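Uncharacterized protein (Bacteroides fragilis, PDB 4FR9) is of unknown function but has a fold resembling beta-lactamase-inhibitor protein and belongs to the PepSY-like family. Local coordinates at residues Leu97-Pro100 with Thr105-Val108. Residues are numbered along the deposited sequence; the frame is centred on the assembly and turned at random. Where two conformers were deposited one is given.
Sequences LEYP and TEFV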
# COMPACT_ATOMS: atom_id res chain seq x y z
N LEU A 97 -0.18 3.86 1.34
CA LEU A 97 1.13 3.28 1.53
C LEU A 97 1.80 3.99 2.67
O LEU A 97 1.87 5.21 2.69
CB LEU A 97 1.96 3.38 0.25
CG LEU A 97 1.37 2.71 -0.99
CD1 LEU A 97 2.18 3.02 -2.25
CD2 LEU A 97 1.17 1.22 -0.80
N GLU A 98 2.28 3.21 3.65
CA GLU A 98 2.99 3.74 4.78
C GLU A 98 4.37 3.12 4.87
O GLU A 98 4.54 1.94 4.56
CB GLU A 98 2.21 3.46 6.06
CG GLU A 98 0.91 4.23 6.17
CD GLU A 98 0.12 3.83 7.37
OE1 GLU A 98 -0.51 2.76 7.32
OE2 GLU A 98 0.16 4.60 8.36
N TYR A 99 5.34 3.92 5.27
CA TYR A 99 6.75 3.57 5.26
C TYR A 99 7.44 4.03 6.53
O TYR A 99 6.98 4.96 7.20
CB TYR A 99 7.43 4.30 4.12
CG TYR A 99 6.82 4.11 2.76
CD1 TYR A 99 5.83 4.96 2.29
CD2 TYR A 99 7.25 3.10 1.92
CE1 TYR A 99 5.31 4.80 1.04
CE2 TYR A 99 6.72 2.95 0.66
CZ TYR A 99 5.78 3.83 0.19
OH TYR A 99 5.30 3.73 -1.09
N PRO A 100 8.61 3.44 6.81
CA PRO A 100 9.39 3.87 7.97
C PRO A 100 10.23 5.14 7.77
O PRO A 100 10.90 5.58 8.71
CB PRO A 100 10.32 2.66 8.24
CG PRO A 100 10.47 2.01 6.92
CD PRO A 100 9.12 2.18 6.24
N THR A 105 3.62 8.59 4.68
CA THR A 105 2.33 8.19 4.19
C THR A 105 2.16 8.73 2.77
O THR A 105 2.41 9.92 2.53
CB THR A 105 1.22 8.73 5.08
OG1 THR A 105 1.42 8.30 6.42
CG2 THR A 105 -0.16 8.26 4.65
N GLU A 106 1.70 7.89 1.86
CA GLU A 106 1.29 8.26 0.48
C GLU A 106 -0.12 7.71 0.29
O GLU A 106 -0.36 6.55 0.59
CB GLU A 106 2.15 7.58 -0.61
CG GLU A 106 3.61 8.08 -0.70
CD GLU A 106 4.55 7.16 -1.45
OE1 GLU A 106 4.17 6.03 -1.80
OE2 GLU A 106 5.70 7.60 -1.65
N PHE A 107 -1.03 8.50 -0.23
CA PHE A 107 -2.35 8.03 -0.66
C PHE A 107 -2.30 7.88 -2.17
O PHE A 107 -1.95 8.84 -2.87
CB PHE A 107 -3.42 9.03 -0.27
CG PHE A 107 -3.60 9.12 1.19
CD1 PHE A 107 -4.48 8.24 1.84
CD2 PHE A 107 -2.90 10.01 1.95
CE1 PHE A 107 -4.63 8.28 3.20
CE2 PHE A 107 -3.05 10.05 3.35
CZ PHE A 107 -3.93 9.18 3.95
N VAL A 108 -2.68 6.71 -2.69
CA VAL A 108 -2.55 6.41 -4.09
C VAL A 108 -3.93 6.21 -4.68
O VAL A 108 -4.66 5.30 -4.27
CB VAL A 108 -1.66 5.20 -4.37
CG1 VAL A 108 -1.46 5.07 -5.86
CG2 VAL A 108 -0.31 5.32 -3.65
O HOH W 1 2.33 6.52 8.39
O HOH W 2 -0.98 7.58 8.06
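T105 faces E98 as a non-hydrogen-bonded antiparallel pair, a worked example of how the loop end of a beta hairpin is pinned differently on its two faces. The two side chains run side by side in the same direction, with T105 OG1 4.1 Å from E98 CG, and two waters join that hydroxyl to E98 OE2. T105 CA also offers its hydrogen to L97 O at 3.4 Å. E106 then forms the hydrogen-bonded pair with L97: L97 N to E106 O and E106 N to L97 O both measure 2.8 Å, and the first is almost straight at 176°. On this other face, the extended E106 chain takes its carboxylate to the edge of the Y99 ring, whose plane is turned 71° from it. In the conformer described, Y99 OH donates to E106 OE1 at 2.7 Å, arriving from above the carboxylate plane, while E106 OE2 makes a salt bridge with R143, which also forms a cation-pi contact with Y99, so in this conformer both oxygens of the buried carboxylate are held. V108 closes the row with CG2 3.7 Å from L97 CD1. Strands 90-98 and 105-112, paired here, are central in the antiparallel sheet, flanked by strand 60-67 beside the former and strand 118-121 beside the latter.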